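Local coordinates for hypothetical shikimate 5-dehydrogenase-like protein HI0607 (Haemophilus influenzae, PDB 1NPY), which catalyses the NADP(+)-dependent oxidation of shikimate to 3-dehydroshikimate in vitro, though so weakly that shikimate may not be its biological substrate, at residues 73-84 against 95-105. Numbering follows the deposited sequence.
Sequences FLDEIHPSAQAI and GFLRAYNTDYI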
ATOM      1  N   PHE A  73     -20.954  -3.153  -4.293  1.00 11.00           N
ATOM      2  CA  PHE A  73     -21.798  -2.915  -3.128  1.00 11.21           C
ATOM      3  C   PHE A  73     -21.578  -1.546  -2.487  1.00 11.51           C
ATOM      4  O   PHE A  73     -22.166  -1.245  -1.452  1.00 13.04           O
ATOM      5  CB  PHE A  73     -21.600  -4.073  -2.143  1.00  9.72           C
ATOM      6  CG  PHE A  73     -21.879  -5.401  -2.777  1.00 10.82           C
ATOM      7  CD1 PHE A  73     -23.152  -5.648  -3.284  1.00 12.90           C
ATOM      8  CD2 PHE A  73     -20.850  -6.281  -3.046  1.00 11.71           C
ATOM      9  CE1 PHE A  73     -23.397  -6.800  -3.998  1.00 14.19           C
ATOM     10  CE2 PHE A  73     -21.104  -7.454  -3.714  1.00 10.58           C
ATOM     11  CZ  PHE A  73     -22.382  -7.697  -4.200  1.00 10.92           C
ATOM     12  N   LEU A  74     -20.690  -0.751  -3.070  1.00 11.80           N
ATOM     13  CA  LEU A  74     -20.340   0.557  -2.531  1.00 11.47           C
ATOM     14  C   LEU A  74     -21.069   1.643  -3.298  1.00 11.39           C
ATOM     15  O   LEU A  74     -21.501   1.478  -4.442  1.00 13.84           O
ATOM     16  CB  LEU A  74     -18.837   0.799  -2.605  1.00 11.15           C
ATOM     17  CG  LEU A  74     -18.058  -0.392  -2.026  1.00 10.54           C
ATOM     18  CD1 LEU A  74     -16.582  -0.150  -2.196  1.00 10.84           C
ATOM     19  CD2 LEU A  74     -18.435  -0.594  -0.589  1.00  9.91           C
ATOM     20  N   ASP A  75     -21.193   2.785  -2.643  1.00 11.62           N
ATOM     21  CA  ASP A  75     -21.957   3.888  -3.199  1.00 11.52           C
ATOM     22  C   ASP A  75     -21.168   4.878  -4.056  1.00 12.28           C
ATOM     23  O   ASP A  75     -21.710   5.482  -4.989  1.00 12.71           O
ATOM     24  CB  ASP A  75     -22.717   4.600  -2.083  1.00 10.51           C
ATOM     25  CG  ASP A  75     -23.684   3.682  -1.385  1.00 14.60           C
ATOM     26  OD1 ASP A  75     -24.598   3.176  -2.075  1.00 17.13           O
ATOM     27  OD2 ASP A  75     -23.575   3.368  -0.186  1.00 14.04           O
ATOM     28  N   GLU A  76     -19.895   5.081  -3.753  1.00 11.75           N
ATOM     29  CA  GLU A  76     -19.105   6.084  -4.454  1.00 13.14           C
ATOM     30  C   GLU A  76     -17.631   5.728  -4.414  1.00 12.32           C
ATOM     31  O   GLU A  76     -17.053   5.614  -3.335  1.00 12.75           O
ATOM     32  CB  GLU A  76     -19.314   7.411  -3.744  1.00 13.15           C
ATOM     33  CG  GLU A  76     -18.710   8.621  -4.431  1.00 15.52           C
ATOM     34  CD  GLU A  76     -19.032   9.881  -3.656  1.00 18.37           C
ATOM     35  OE1 GLU A  76     -18.359  10.151  -2.646  1.00 20.68           O
ATOM     36  OE2 GLU A  76     -20.004  10.576  -4.023  1.00 24.53           O
ATOM     37  N   ILE A  77     -17.056   5.509  -5.588  1.00 12.64           N
ATOM     38  CA  ILE A  77     -15.654   5.109  -5.702  1.00 12.60           C
ATOM     39  C   ILE A  77     -14.861   6.384  -5.959  1.00 13.05           C
ATOM     40  O   ILE A  77     -15.026   7.051  -6.984  1.00 13.73           O
ATOM     41  CB  ILE A  77     -15.445   4.112  -6.859  1.00 13.59           C
ATOM     42  CG1 ILE A  77     -16.446   2.958  -6.814  1.00 16.53           C
ATOM     43  CG2 ILE A  77     -14.018   3.581  -6.862  1.00 14.86           C
ATOM     44  CD1 ILE A  77     -16.266   1.998  -5.695  1.00 15.89           C
ATOM     45  N   HIS A  78     -14.040   6.751  -4.982  1.00 12.38           N
ATOM     46  CA  HIS A  78     -13.181   7.918  -5.097  1.00 13.47           C
ATOM     47  C   HIS A  78     -11.978   7.715  -6.005  1.00 13.15           C
ATOM     48  O   HIS A  78     -11.631   6.582  -6.324  1.00 12.89           O
ATOM     49  CB  HIS A  78     -12.823   8.386  -3.688  1.00 14.06           C
ATOM     50  CG  HIS A  78     -13.883   9.265  -3.112  1.00 18.27           C
ATOM     51  ND1 HIS A  78     -13.693  10.611  -2.900  1.00 18.56           N
ATOM     52  CD2 HIS A  78     -15.173   9.008  -2.789  1.00 21.29           C
ATOM     53  CE1 HIS A  78     -14.812  11.146  -2.451  1.00 20.60           C
ATOM     54  NE2 HIS A  78     -15.728  10.198  -2.388  1.00 23.24           N
ATOM     55  N   PRO A  79     -11.350   8.796  -6.451  1.00 13.63           N
ATOM     56  CA  PRO A  79     -10.307   8.714  -7.483  1.00 13.84           C
ATOM     57  C   PRO A  79      -9.131   7.810  -7.152  1.00 13.15           C
ATOM     58  O   PRO A  79      -8.622   7.183  -8.088  1.00 13.27           O
ATOM     59  CB  PRO A  79      -9.843  10.166  -7.638  1.00 14.96           C
ATOM     60  CG  PRO A  79     -11.037  10.971  -7.226  1.00 15.59           C
ATOM     61  CD  PRO A  79     -11.686  10.193  -6.109  1.00 14.80           C
ATOM     62  N   SER A  80      -8.751   7.731  -5.879  1.00 12.63           N
ATOM     63  CA  SER A  80      -7.679   6.798  -5.522  1.00 12.17           C
ATOM     64  C   SER A  80      -8.002   5.348  -5.878  1.00 12.64           C
ATOM     65  O   SER A  80      -7.132   4.598  -6.328  1.00 12.66           O
ATOM     66  CB  SER A  80      -7.342   6.888  -4.033  1.00 12.21           C
ATOM     67  OG  SER A  80      -8.432   6.717  -3.158  1.00  9.06           O
ATOM     68  N   ALA A  81      -9.242   4.936  -5.632  1.00 10.38           N
ATOM     69  CA  ALA A  81      -9.673   3.580  -5.955  1.00 11.29           C
ATOM     70  C   ALA A  81      -9.967   3.462  -7.449  1.00 11.52           C
ATOM     71  O   ALA A  81      -9.681   2.431  -8.045  1.00 13.94           O
ATOM     72  CB  ALA A  81     -10.890   3.171  -5.115  1.00 11.35           C
ATOM     73  N   GLN A  82     -10.440   4.533  -8.085  1.00 12.57           N
ATOM     74  CA  GLN A  82     -10.679   4.515  -9.526  1.00 14.17           C
ATOM     75  C   GLN A  82      -9.391   4.351 -10.322  1.00 14.03           C
ATOM     76  O   GLN A  82      -9.397   3.700 -11.354  1.00 15.22           O
ATOM     77  CB  GLN A  82     -11.365   5.801  -9.994  1.00 14.49           C
ATOM     78  CG  GLN A  82     -12.779   5.969  -9.448  1.00 18.61           C
ATOM     79  CD  GLN A  82     -13.456   7.247  -9.900  1.00 24.14           C
ATOM     80  OE1 GLN A  82     -12.867   8.327  -9.859  1.00 28.22           O
ATOM     81  NE2 GLN A  82     -14.722   7.133 -10.268  1.00 26.09           N
ATOM     82  N   ALA A  83      -8.295   4.885  -9.801  1.00 15.10           N
ATOM     83  CA  ALA A  83      -7.017   4.949 -10.493  1.00 15.17           C
ATOM     84  C   ALA A  83      -6.458   3.565 -10.790  1.00 16.52           C
ATOM     85  O   ALA A  83      -5.740   3.389 -11.779  1.00 15.82           O
ATOM     86  CB  ALA A  83      -6.031   5.756  -9.689  1.00 16.00           C
ATOM     87  N   ILE A  84      -6.816   2.598  -9.945  1.00 14.43           N
ATOM     88  CA  ILE A  84      -6.384   1.219 -10.087  1.00 14.82           C
ATOM     89  C   ILE A  84      -7.510   0.187 -10.010  1.00 14.56           C
ATOM     90  O   ILE A  84      -7.230  -1.014  -9.974  1.00 14.57           O
ATOM     91  CB  ILE A  84      -5.284   0.907  -9.062  1.00 16.06           C
ATOM     92  CG1 ILE A  84      -5.792   1.185  -7.650  1.00 14.97           C
ATOM     93  CG2 ILE A  84      -4.028   1.741  -9.310  1.00 16.59           C
ATOM     94  CD1 ILE A  84      -4.825   0.779  -6.526  1.00 18.88           C
ATOM     95  N   GLY A  95     -24.627   5.839   6.118  1.00 13.85           N
ATOM     96  CA  GLY A  95     -25.148   4.830   5.222  1.00 12.90           C
ATOM     97  C   GLY A  95     -24.632   4.903   3.798  1.00 11.92           C
ATOM     98  O   GLY A  95     -24.948   3.993   3.041  1.00 13.18           O
ATOM     99  N   PHE A  96     -23.849   5.921   3.432  1.00  9.83           N
ATOM    100  CA  PHE A  96     -23.341   6.136   2.086  1.00 10.22           C
ATOM    101  C   PHE A  96     -21.882   5.702   2.130  1.00  9.86           C
ATOM    102  O   PHE A  96     -21.097   6.303   2.846  1.00  8.96           O
ATOM    103  CB  PHE A  96     -23.462   7.613   1.689  1.00 10.94           C
ATOM    104  CG  PHE A  96     -23.209   7.902   0.249  1.00 12.94           C
ATOM    105  CD1 PHE A  96     -24.155   7.690  -0.733  1.00 12.55           C
ATOM    106  CD2 PHE A  96     -21.989   8.427  -0.127  1.00 13.43           C
ATOM    107  CE1 PHE A  96     -23.874   7.989  -2.061  1.00 13.49           C
ATOM    108  CE2 PHE A  96     -21.722   8.741  -1.425  1.00 15.39           C
ATOM    109  CZ  PHE A  96     -22.667   8.535  -2.403  1.00 14.86           C
ATOM    110  N   LEU A  97     -21.574   4.578   1.482  1.00 10.67           N
ATOM    111  CA  LEU A  97     -20.242   3.994   1.539  1.00  9.78           C
ATOM    112  C   LEU A  97     -19.332   4.532   0.443  1.00  9.08           C
ATOM    113  O   LEU A  97     -19.487   4.209  -0.737  1.00  8.73           O
ATOM    114  CB  LEU A  97     -20.302   2.472   1.422  1.00  9.01           C
ATOM    115  CG  LEU A  97     -21.200   1.724   2.414  1.00  9.49           C
ATOM    116  CD1 LEU A  97     -21.110   0.208   2.356  1.00  9.30           C
ATOM    117  CD2 LEU A  97     -20.899   2.172   3.832  1.00 11.72           C
ATOM    118  N   ARG A  98     -18.300   5.244   0.879  1.00 10.25           N
ATOM    119  CA  ARG A  98     -17.318   5.856   0.000  1.00  9.85           C
ATOM    120  C   ARG A  98     -16.040   5.009   0.056  1.00 10.38           C
ATOM    121  O   ARG A  98     -15.658   4.498   1.116  1.00 10.58           O
ATOM    122  CB  ARG A  98     -17.007   7.294   0.408  1.00 11.24           C
ATOM    123  CG  ARG A  98     -18.190   8.253   0.455  1.00 11.79           C
ATOM    124  CD  ARG A  98     -17.767   9.711   0.625  1.00 14.85           C
ATOM    125  NE  ARG A  98     -18.818  10.657   0.231  1.00 19.77           N
ATOM    126  CZ  ARG A  98     -19.703  11.223   1.042  1.00 21.28           C
ATOM    127  NH1 ARG A  98     -19.705  10.952   2.332  1.00 22.54           N
ATOM    128  NH2 ARG A  98     -20.600  12.091   0.577  1.00 24.49           N
ATOM    129  N   ALA A  99     -15.473   4.783  -1.120  1.00  9.70           N
ATOM    130  CA  ALA A  99     -14.374   3.840  -1.319  1.00  9.75           C
ATOM    131  C   ALA A  99     -13.118   4.592  -1.729  1.00 10.05           C
ATOM    132  O   ALA A  99     -13.187   5.405  -2.645  1.00 11.38           O
ATOM    133  CB  ALA A  99     -14.734   2.857  -2.423  1.00 11.05           C
ATOM    134  N   TYR A 100     -11.981   4.204  -1.148  1.00  8.68           N
ATOM    135  CA  TYR A 100     -10.665   4.785  -1.410  1.00  8.25           C
ATOM    136  C   TYR A 100      -9.612   3.684  -1.544  1.00  8.34           C
ATOM    137  O   TYR A 100      -9.845   2.518  -1.244  1.00  7.58           O
ATOM    138  CB  TYR A 100     -10.226   5.671  -0.233  1.00  8.56           C
ATOM    139  CG  TYR A 100     -11.200   6.778   0.099  1.00  8.25           C
ATOM    140  CD1 TYR A 100     -11.039   8.066  -0.406  1.00 13.15           C
ATOM    141  CD2 TYR A 100     -12.305   6.525   0.901  1.00  8.08           C
ATOM    142  CE1 TYR A 100     -11.975   9.055  -0.102  1.00 13.07           C
ATOM    143  CE2 TYR A 100     -13.223   7.518   1.233  1.00 12.79           C
ATOM    144  CZ  TYR A 100     -13.043   8.782   0.733  1.00 13.82           C
ATOM    145  OH  TYR A 100     -13.976   9.759   1.032  1.00 14.79           O
ATOM    146  N   ASN A 101      -8.459   4.071  -2.071  1.00  8.81           N
ATOM    147  CA  ASN A 101      -7.311   3.181  -2.035  1.00  8.12           C
ATOM    148  C   ASN A 101      -6.126   3.909  -1.417  1.00  8.05           C
ATOM    149  O   ASN A 101      -5.435   4.659  -2.091  1.00  8.66           O
ATOM    150  CB  ASN A 101      -6.989   2.553  -3.380  1.00  8.80           C
ATOM    151  CG  ASN A 101      -6.004   1.420  -3.219  1.00  8.84           C
ATOM    152  OD1 ASN A 101      -4.935   1.649  -2.682  1.00  8.93           O
ATOM    153  ND2 ASN A 101      -6.400   0.200  -3.570  1.00 12.18           N
ATOM    154  N   THR A 102      -5.875   3.627  -0.142  1.00  8.76           N
ATOM    155  CA  THR A 102      -4.794   4.285   0.579  1.00  9.62           C
ATOM    156  C   THR A 102      -3.408   3.727   0.282  1.00 10.20           C
ATOM    157  O   THR A 102      -2.421   4.378   0.608  1.00 10.02           O
ATOM    158  CB  THR A 102      -5.003   4.342   2.090  1.00  9.58           C
ATOM    159  OG1 THR A 102      -5.119   3.024   2.630  1.00 10.39           O
ATOM    160  CG2 THR A 102      -6.239   5.107   2.475  1.00  8.84           C
ATOM    161  N   ASP A 103      -3.300   2.569  -0.358  1.00  9.88           N
ATOM    162  CA  ASP A 103      -2.004   2.187  -0.894  1.00 10.21           C
ATOM    163  C   ASP A 103      -1.555   3.160  -1.991  1.00 10.75           C
ATOM    164  O   ASP A 103      -0.419   3.633  -1.973  1.00 10.15           O
ATOM    165  CB  ASP A 103      -2.059   0.780  -1.456  1.00 11.54           C
ATOM    166  CG  ASP A 103      -2.072  -0.275  -0.376  1.00 15.06           C
ATOM    167  OD1 ASP A 103      -1.469  -0.109   0.716  1.00 17.72           O
ATOM    168  OD2 ASP A 103      -2.623  -1.362  -0.630  1.00 17.74           O
ATOM    169  N   TYR A 104      -2.451   3.457  -2.931  1.00  9.86           N
ATOM    170  CA  TYR A 104      -2.203   4.463  -3.948  1.00  9.56           C
ATOM    171  C   TYR A 104      -1.879   5.820  -3.312  1.00 11.33           C
ATOM    172  O   TYR A 104      -0.889   6.466  -3.667  1.00 12.31           O
ATOM    173  CB  TYR A 104      -3.410   4.530  -4.899  1.00 10.88           C
ATOM    174  CG  TYR A 104      -3.361   5.700  -5.849  1.00  7.43           C
ATOM    175  CD1 TYR A 104      -2.674   5.611  -7.059  1.00  9.88           C
ATOM    176  CD2 TYR A 104      -3.937   6.928  -5.507  1.00 11.33           C
ATOM    177  CE1 TYR A 104      -2.563   6.713  -7.893  1.00 11.78           C
ATOM    178  CE2 TYR A 104      -3.848   8.015  -6.355  1.00 13.45           C
ATOM    179  CZ  TYR A 104      -3.173   7.899  -7.548  1.00 17.49           C
ATOM    180  OH  TYR A 104      -3.082   9.012  -8.365  1.00 19.24           O
ATOM    181  N   ILE A 105      -2.707   6.265  -2.369  1.00 10.38           N
ATOM    182  CA  ILE A 105      -2.475   7.547  -1.704  1.00 11.74           C
ATOM    183  C   ILE A 105      -1.099   7.554  -1.044  1.00 11.45           C
ATOM    184  O   ILE A 105      -0.371   8.542  -1.151  1.00 11.88           O
ATOM    185  CB  ILE A 105      -3.611   7.895  -0.728  1.00 11.33           C
ATOM    186  CG1 ILE A 105      -4.945   8.021  -1.467  1.00 13.02           C
ATOM    187  CG2 ILE A 105      -3.374   9.209   0.007  1.00 15.06           C
ATOM    188  CD1 ILE A 105      -6.136   8.075  -0.556  1.00 13.33           C
TER
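At the edge of the mixed sheet of the substrate-binding domain, E76 and I77 pair in parallel with R98 and A99, A99 N donating to E76 O (2.8 Å). The D75 side chain adds to the backbone bonds: its OD2 accepts L97 N (2.9 Å) through the anti lone pair and forms a salt bridge with R53. D75 CB lies over one face of F96.

E76 and R98 share one face; H78, just past the strand, reaches back to them. With CG anti to the backbone N (chi1 -173°), E76 runs alongside R98, and its OE1 is gripped from opposite faces of the carboxylate by R98 NE (3.0 Å) and H78 NE2 (2.6 Å); R98 NH1 has a salt bridge to D93. Y100 lies obliquely over one face of the imidazole, its OH above the ring centre, planes 31° apart. On the other face small A99 leaves room for L74 CD1 (3.5 Å) and I77 CD1.

Further on, the small S80 side chain lets its OG reach N101 N (2.9 Å). N101 caps helix 102-113 through OD1 to Y104 N, its ND2 bonding S86 O. Strand 96-100, flanked by edge strand 76-77, thus runs into an N-capped helix that carries D103, inferred to bind substrate.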